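PDB 5JXF: Asp/Glu-specific dipeptidyl-peptidase from Flavobacterium psychrophilum, which removes dipeptides from the N-terminus of oligopeptides as a serine peptidase of family S46, with strict specificity for Asp or Glu at the P1 position. Local coordinates for residues A[606-611]-A[641-646]; A[236-241]-A[708-713]; A[64-69]-A[281-286]. All coordinates share one frame; numbering follows the deposited sequence.

Contact 1: residues A[606-611]-A[641-646]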
# COMPACT_ATOMS: atom_id res chain seq x y z
N THR A 606 14.42 1.92 10.00
CA THR A 606 14.93 0.55 10.06
C THR A 606 13.84 -0.52 9.95
O THR A 606 12.72 -0.30 10.40
CB THR A 606 15.70 0.28 11.38
OG1 THR A 606 14.80 0.39 12.49
CG2 THR A 606 16.87 1.27 11.56
N THR A 607 14.16 -1.66 9.35
CA THR A 607 13.22 -2.78 9.29
C THR A 607 13.78 -4.01 10.03
O THR A 607 14.97 -4.08 10.30
CB THR A 607 12.88 -3.21 7.82
OG1 THR A 607 14.09 -3.34 7.06
CG2 THR A 607 11.96 -2.21 7.12
N TYR A 608 12.91 -4.97 10.32
CA TYR A 608 13.27 -6.19 11.05
C TYR A 608 12.69 -7.45 10.38
O TYR A 608 11.78 -7.36 9.57
CB TYR A 608 12.82 -6.10 12.53
CG TYR A 608 13.47 -4.92 13.23
CD1 TYR A 608 12.94 -3.64 13.13
CD2 TYR A 608 14.66 -5.08 13.93
CE1 TYR A 608 13.56 -2.56 13.72
CE2 TYR A 608 15.29 -4.00 14.54
CZ TYR A 608 14.74 -2.74 14.43
OH TYR A 608 15.35 -1.67 15.04
N LEU A 609 13.22 -8.62 10.73
CA LEU A 609 12.82 -9.86 10.09
C LEU A 609 11.34 -10.18 10.31
O LEU A 609 10.71 -10.87 9.50
CB LEU A 609 13.67 -11.01 10.60
CG LEU A 609 13.48 -12.39 9.95
CD1 LEU A 609 13.59 -12.30 8.45
CD2 LEU A 609 14.49 -13.40 10.51
N ASP A 610 10.78 -9.69 11.40
CA ASP A 610 9.36 -9.99 11.64
C ASP A 610 8.53 -9.21 10.61
O ASP A 610 7.42 -9.62 10.26
CB ASP A 610 8.96 -9.70 13.11
CG ASP A 610 8.92 -8.22 13.45
OD1 ASP A 610 9.48 -7.40 12.70
OD2 ASP A 610 8.32 -7.88 14.49
N GLY A 611 9.09 -8.13 10.08
CA GLY A 611 8.47 -7.41 8.99
C GLY A 611 8.47 -8.21 7.70
O GLY A 611 7.56 -8.12 6.88
N TYR A 641 24.34 -11.41 15.99
CA TYR A 641 23.79 -10.50 14.99
C TYR A 641 22.47 -9.88 15.43
O TYR A 641 21.94 -9.00 14.77
CB TYR A 641 23.60 -11.23 13.67
CG TYR A 641 24.78 -12.06 13.32
CD1 TYR A 641 26.01 -11.47 13.05
CD2 TYR A 641 24.68 -13.44 13.29
CE1 TYR A 641 27.11 -12.25 12.74
CE2 TYR A 641 25.76 -14.22 12.99
CZ TYR A 641 26.98 -13.62 12.71
OH TYR A 641 28.05 -14.41 12.40
N GLY A 642 21.94 -10.35 16.56
CA GLY A 642 20.67 -9.84 17.05
C GLY A 642 20.78 -8.61 17.94
O GLY A 642 21.84 -8.28 18.44
N GLU A 643 19.65 -7.95 18.13
CA GLU A 643 19.59 -6.71 18.90
C GLU A 643 18.36 -6.77 19.80
O GLU A 643 17.26 -6.46 19.35
CB GLU A 643 19.51 -5.51 17.96
CG GLU A 643 19.42 -4.16 18.65
CD GLU A 643 19.37 -3.01 17.66
OE1 GLU A 643 18.29 -2.79 17.05
OE2 GLU A 643 20.42 -2.34 17.46
N ASN A 644 18.55 -7.18 21.06
CA ASN A 644 17.42 -7.33 21.98
C ASN A 644 16.35 -8.28 21.44
O ASN A 644 15.16 -8.01 21.57
CB ASN A 644 16.74 -5.98 22.28
CG ASN A 644 17.72 -4.89 22.66
OD1 ASN A 644 18.81 -5.16 23.18
ND2 ASN A 644 17.35 -3.64 22.40
N GLY A 645 16.77 -9.38 20.81
CA GLY A 645 15.81 -10.38 20.33
C GLY A 645 15.20 -10.13 18.96
O GLY A 645 14.35 -10.90 18.51
N LYS A 646 15.64 -9.07 18.28
CA LYS A 646 15.17 -8.73 16.95
C LYS A 646 16.33 -8.76 15.93
O LYS A 646 17.47 -8.51 16.30
CB LYS A 646 14.52 -7.35 16.96
CG LYS A 646 13.51 -7.15 18.10
CD LYS A 646 12.81 -5.80 18.02
CE LYS A 646 12.14 -5.60 16.68
NZ LYS A 646 11.46 -6.84 16.22

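Contact 2: residues A[236-241]-A[708-713]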
# COMPACT_ATOMS: atom_id res chain seq x y z
N GLY A 236 17.37 -9.18 1.69
CA GLY A 236 18.79 -9.43 1.92
C GLY A 236 19.57 -9.38 0.61
O GLY A 236 20.07 -10.40 0.13
N ASP A 237 19.68 -8.19 0.04
CA ASP A 237 20.15 -8.06 -1.33
C ASP A 237 21.68 -8.06 -1.37
O ASP A 237 22.28 -7.00 -1.40
CB ASP A 237 19.60 -6.77 -1.95
CG ASP A 237 19.75 -6.72 -3.48
OD1 ASP A 237 20.52 -7.53 -4.05
OD2 ASP A 237 19.13 -5.85 -4.12
N PHE A 238 22.31 -9.24 -1.36
CA PHE A 238 23.77 -9.31 -1.42
C PHE A 238 24.31 -10.56 -2.11
O PHE A 238 23.62 -11.56 -2.26
CB PHE A 238 24.36 -9.21 -0.01
CG PHE A 238 24.37 -10.50 0.76
CD1 PHE A 238 23.25 -10.91 1.48
CD2 PHE A 238 25.51 -11.30 0.76
CE1 PHE A 238 23.26 -12.10 2.19
CE2 PHE A 238 25.54 -12.49 1.46
CZ PHE A 238 24.41 -12.89 2.19
N SER A 239 25.57 -10.48 -2.54
CA SER A 239 26.30 -11.67 -2.99
C SER A 239 27.80 -11.42 -2.78
O SER A 239 28.22 -10.28 -2.59
CB SER A 239 25.99 -12.00 -4.45
OG SER A 239 26.32 -10.92 -5.30
N MET A 240 28.59 -12.48 -2.78
CA MET A 240 30.01 -12.37 -2.47
C MET A 240 30.87 -12.95 -3.56
O MET A 240 30.58 -14.01 -4.11
CB MET A 240 30.33 -13.05 -1.14
CG MET A 240 29.72 -12.33 0.06
SD MET A 240 30.23 -13.01 1.64
CE MET A 240 29.54 -11.80 2.78
N PHE A 241 31.94 -12.23 -3.87
CA PHE A 241 32.88 -12.65 -4.89
C PHE A 241 34.28 -12.59 -4.30
O PHE A 241 34.45 -12.05 -3.20
CB PHE A 241 32.76 -11.75 -6.12
CG PHE A 241 31.50 -11.98 -6.92
CD1 PHE A 241 30.28 -11.44 -6.51
CD2 PHE A 241 31.52 -12.76 -8.07
CE1 PHE A 241 29.14 -11.66 -7.24
CE2 PHE A 241 30.38 -12.97 -8.82
CZ PHE A 241 29.19 -12.42 -8.40
N PHE A 708 24.36 -12.63 9.34
CA PHE A 708 23.37 -13.62 9.75
C PHE A 708 23.06 -14.62 8.62
O PHE A 708 23.00 -15.83 8.84
CB PHE A 708 22.07 -12.94 10.20
CG PHE A 708 20.96 -13.89 10.53
CD1 PHE A 708 20.87 -14.49 11.79
CD2 PHE A 708 19.99 -14.19 9.59
CE1 PHE A 708 19.84 -15.37 12.09
CE2 PHE A 708 18.95 -15.07 9.89
CZ PHE A 708 18.87 -15.67 11.14
N ILE A 709 22.86 -14.12 7.41
CA ILE A 709 22.49 -15.00 6.33
C ILE A 709 23.70 -15.88 5.94
O ILE A 709 23.56 -17.09 5.76
CB ILE A 709 21.99 -14.22 5.13
CG1 ILE A 709 20.64 -13.58 5.46
CG2 ILE A 709 21.85 -15.12 3.91
CD1 ILE A 709 19.51 -14.60 5.56
N VAL A 710 24.88 -15.28 5.83
CA VAL A 710 26.10 -16.03 5.56
C VAL A 710 26.30 -17.14 6.61
O VAL A 710 26.67 -18.29 6.30
CB VAL A 710 27.33 -15.10 5.57
CG1 VAL A 710 28.60 -15.91 5.44
CG2 VAL A 710 27.20 -14.05 4.47
N ASP A 711 26.03 -16.78 7.85
CA ASP A 711 26.37 -17.62 8.98
C ASP A 711 25.26 -18.59 9.38
O ASP A 711 25.39 -19.80 9.19
CB ASP A 711 26.72 -16.71 10.16
CG ASP A 711 27.23 -17.47 11.35
OD1 ASP A 711 27.10 -18.71 11.39
OD2 ASP A 711 27.77 -16.81 12.27
N LYS A 712 24.18 -18.07 9.96
CA LYS A 712 23.14 -18.94 10.53
C LYS A 712 22.39 -19.69 9.45
O LYS A 712 21.99 -20.84 9.65
CB LYS A 712 22.16 -18.13 11.37
CG LYS A 712 22.73 -17.71 12.72
CD LYS A 712 22.79 -18.91 13.68
CE LYS A 712 23.25 -18.47 15.05
NZ LYS A 712 24.46 -17.60 14.92
N PHE A 713 22.20 -19.06 8.29
CA PHE A 713 21.39 -19.65 7.24
C PHE A 713 22.21 -20.60 6.37
O PHE A 713 21.83 -21.75 6.16
CB PHE A 713 20.73 -18.56 6.40
CG PHE A 713 19.84 -19.09 5.29
CD1 PHE A 713 18.54 -19.47 5.54
CD2 PHE A 713 20.32 -19.19 3.99
CE1 PHE A 713 17.72 -19.96 4.53
CE2 PHE A 713 19.53 -19.68 2.96
CZ PHE A 713 18.22 -20.06 3.23

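Contact 3: residues A[64-69]-A[281-286]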
# COMPACT_ATOMS: atom_id res chain seq x y z
N ASP A 64 41.70 12.65 4.16
CA ASP A 64 42.87 11.85 3.78
C ASP A 64 42.69 10.36 4.06
O ASP A 64 43.38 9.54 3.46
CB ASP A 64 44.13 12.35 4.49
CG ASP A 64 44.93 13.33 3.63
OD1 ASP A 64 45.56 12.89 2.64
OD2 ASP A 64 44.93 14.54 3.96
N ASP A 65 41.78 10.01 4.98
CA ASP A 65 41.42 8.62 5.22
C ASP A 65 40.57 8.05 4.08
O ASP A 65 40.54 6.83 3.86
CB ASP A 65 40.63 8.46 6.53
CG ASP A 65 41.46 8.78 7.76
OD1 ASP A 65 42.43 8.05 8.03
OD2 ASP A 65 41.11 9.73 8.50
N ILE A 66 39.85 8.92 3.39
CA ILE A 66 38.93 8.50 2.34
C ILE A 66 39.65 8.39 1.01
O ILE A 66 39.46 7.43 0.27
CB ILE A 66 37.75 9.49 2.18
CG1 ILE A 66 36.98 9.62 3.51
CG2 ILE A 66 36.84 9.06 1.03
CD1 ILE A 66 35.92 10.71 3.53
N TYR A 67 40.49 9.39 0.72
CA TYR A 67 41.29 9.40 -0.50
C TYR A 67 42.71 9.93 -0.25
O TYR A 67 42.90 10.98 0.35
CB TYR A 67 40.62 10.25 -1.60
CG TYR A 67 41.43 10.33 -2.89
CD1 TYR A 67 41.23 9.41 -3.90
CD2 TYR A 67 42.39 11.32 -3.07
CE1 TYR A 67 41.96 9.47 -5.08
CE2 TYR A 67 43.14 11.39 -4.24
CZ TYR A 67 42.91 10.47 -5.24
OH TYR A 67 43.64 10.53 -6.41
N SER A 68 43.71 9.19 -0.74
CA SER A 68 45.11 9.60 -0.62
C SER A 68 45.96 8.92 -1.68
O SER A 68 45.65 7.81 -2.11
CB SER A 68 45.64 9.25 0.77
OG SER A 68 47.02 9.58 0.87
N VAL A 69 47.03 9.59 -2.12
CA VAL A 69 48.00 8.95 -3.01
C VAL A 69 49.30 8.66 -2.26
O VAL A 69 50.21 8.04 -2.80
CB VAL A 69 48.31 9.81 -4.25
CG1 VAL A 69 47.02 10.08 -5.03
CG2 VAL A 69 49.00 11.11 -3.85
N MET A 281 28.24 7.26 5.22
CA MET A 281 28.89 7.68 4.00
C MET A 281 28.85 6.54 2.98
O MET A 281 29.24 5.40 3.26
CB MET A 281 30.34 8.10 4.27
CG MET A 281 30.94 8.93 3.17
SD MET A 281 32.74 9.15 3.32
CE MET A 281 33.30 7.49 3.18
N VAL A 282 28.38 6.87 1.78
CA VAL A 282 28.31 5.90 0.72
C VAL A 282 29.29 6.26 -0.42
O VAL A 282 29.26 7.36 -0.97
CB VAL A 282 26.86 5.78 0.21
CG1 VAL A 282 26.78 4.77 -0.90
CG2 VAL A 282 25.90 5.37 1.37
N MET A 283 30.15 5.32 -0.76
CA MET A 283 31.13 5.51 -1.84
C MET A 283 30.79 4.54 -2.97
O MET A 283 30.55 3.37 -2.74
CB MET A 283 32.55 5.27 -1.32
CG MET A 283 33.66 5.81 -2.21
SD MET A 283 35.34 5.62 -1.47
CE MET A 283 34.84 5.79 0.26
N GLY A 284 30.71 5.03 -4.20
CA GLY A 284 30.38 4.12 -5.27
C GLY A 284 30.54 4.72 -6.64
O GLY A 284 31.17 5.77 -6.81
N TYR A 285 29.96 4.03 -7.63
CA TYR A 285 30.09 4.46 -9.01
C TYR A 285 28.73 4.75 -9.67
O TYR A 285 28.31 4.04 -10.60
CB TYR A 285 30.87 3.40 -9.80
CG TYR A 285 32.25 3.12 -9.23
CD1 TYR A 285 32.40 2.27 -8.13
CD2 TYR A 285 33.40 3.67 -9.81
CE1 TYR A 285 33.64 2.02 -7.59
CE2 TYR A 285 34.67 3.40 -9.26
CZ TYR A 285 34.77 2.58 -8.17
OH TYR A 285 35.98 2.29 -7.61
N PRO A 286 28.06 5.81 -9.22
CA PRO A 286 26.77 6.21 -9.80
C PRO A 286 26.91 6.46 -11.30
O PRO A 286 27.81 7.19 -11.75
CB PRO A 286 26.41 7.49 -9.05
CG PRO A 286 27.72 8.05 -8.61
CD PRO A 286 28.57 6.83 -8.28

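Contact 1: residues A[606-611]-A[641-646]
Lys646 NZ approaches Asp610 OD2 at 3.7 Å, a long salt bridge that joins helix 609-615 to the loop before strand 648-653. That loop doubles back through a type I' beta turn from Glu643 to Lys646, with Gly645 in a backbone conformation suited to glycine, at the surface of the eight-stranded antiparallel sheet of this S46 peptidase, whose fold is built on a chymotrypsin-like double barrel. The lysine gets to the carboxylate by way of Tyr608. The bend of its chain at chi3 (55°) lays CE over one face of the ring as a CH-pi contact, 3.9 Å from the ring centroid and displaced somewhat toward the rim, and the bend at chi4 then turns NZ toward Asp610. Lower down the same chain, Lys646 CB packs 3.8 Å from Tyr608 CD2, and the two side chains run roughly at right angles. Tyr608 CG, beside the backbone N (chi1 -60°), puts the ring where Lys646 can cross it. Putting an alanine at Tyr608 would probably take away the flat surface under Lys646 CE, setting the ammonium end free to swing and weakening an already long ion pair. At the first position of the turn, Glu643 stretches out fully to CD and brings OE1 near the edge of the tyrosine ring, 3.7 Å from Tyr608 OH; its other oxygen, OE2, makes a salt bridge with Arg704. The second subunit comes in at the backbone here, where Asp599 OD2 of that chain accepts a hydrogen bond from Tyr608 N. Gly611 N is hydrogen-bonded to Tyr608 O at 2.8 Å. At the other end of the tyrosine, a weak 3.3 Å hydrogen bond links Tyr608 OH to Thr606 OG1.

Contact 2: residues A[236-241]-A[708-713]
Phe238 drives the outer end of its ring against helix 703-713, and this is where the packing is most extensive. Ile709 CG2 meets the ring at its edge, in the ring plane, 3.8 Å from Phe238 CE1, and Ile709 CB lies at a like distance from the same carbon. Val710 CG2 comes to the other side of CZ, at a slant, 3.8 Å from Phe238 CE2. Two consecutive helix residues thus straddle the end of one ring. What turns the ring to them is a chi1 of 82°, with CG lodged between the backbone N and the carbonyl carbon. Phe238 follows Asp237, assigned by similarity to the charge relay of the serine protease; in the model Asp237 OD2 is hydrogen-bonded to His101 ND1. The strand that starts next, 239-245, lies between strands 95-98 and 197-214 in an antiparallel sheet of the chymotrypsin-like core, and Leu97 packs on both Phe238 and Met240. The contact is thinner at Met240: an extended chain ends in a methyl, and only CE takes part, 3.7 Å from Val710 CG2, the two side chains at about a right angle. From Ile709 the helix runs in a wider pi-type turn, where Phe713 N makes a weak 3.4 Å bond to Phe708 O. The partly exposed Lys712 and Phe713 lie on the part of the helix away from 236-241, against helix 627-635, where Lys712 packs on Leu632 and Phe713 on Lys628.

Contact 3: residues A[64-69]-A[281-286]
Ile66 overlaps two methionines of strand 279-284 and is the sole residue of 64-69 to touch that strand segment. Its CD1 meets Met281 SD tip to tip at 3.5 Å, close for a methyl against sulfur, with Met281 CE a little farther off. The other branch, CG2, packs 3.9 Å from Met283 CE. The forked side chain therefore gives one arm to each methionine. Both methionines carry CG anti to the backbone N and bend at chi3: in Met281 that last torsion is 63°, whereas in Met283 it is only -32°, short of a normal staggered value, and it is this turn that presents CE to the isoleucine. Being two residues apart on a strand, Met281 and Met283 emerge from the same face of the sheet. The contact is purely apolar and buried, with the Met283 side chain about 13 Å from the bound aspartic acid, and joins the short, weakly bonded helix about 63-66 to the eight-stranded antiparallel sheet of the double-barrel core. Strand 279-284 lies antiparallel between 586-591 and 665-667, with Val587 packing on both methionines and Val667 on Met281. On the other side of the contact, Ile66 pairs through its backbone with Lys75, and the next residue, Tyr67, sends OH to Ile144 N on strand 138-146 of the sheet that also holds 197-214, so 64-69 touches both sheets.

Contacts 2 and 3 are buried and wholly apolar, whereas contact 1 lies at the surface, about 30 Å from the centre of the chain, and mixes a charged pair with a lysine laid over a ring. Contacts 1 and 3 reach the same eight-stranded sheet at well-separated strands, 601-608 and 279-284; contact 2 draws instead on the other large sheet, whose strand 239-245 follows Asp237, the charge-relay aspartate by similarity. Contacts 1 and 2 are neighbours in space: Tyr641 CD2 packs 3.8 Å from Phe708 CA, so the loop of contact 1 leans on the helix of contact 2. Contact 3 stays apart, its nearest atoms at least about 13 Å from either.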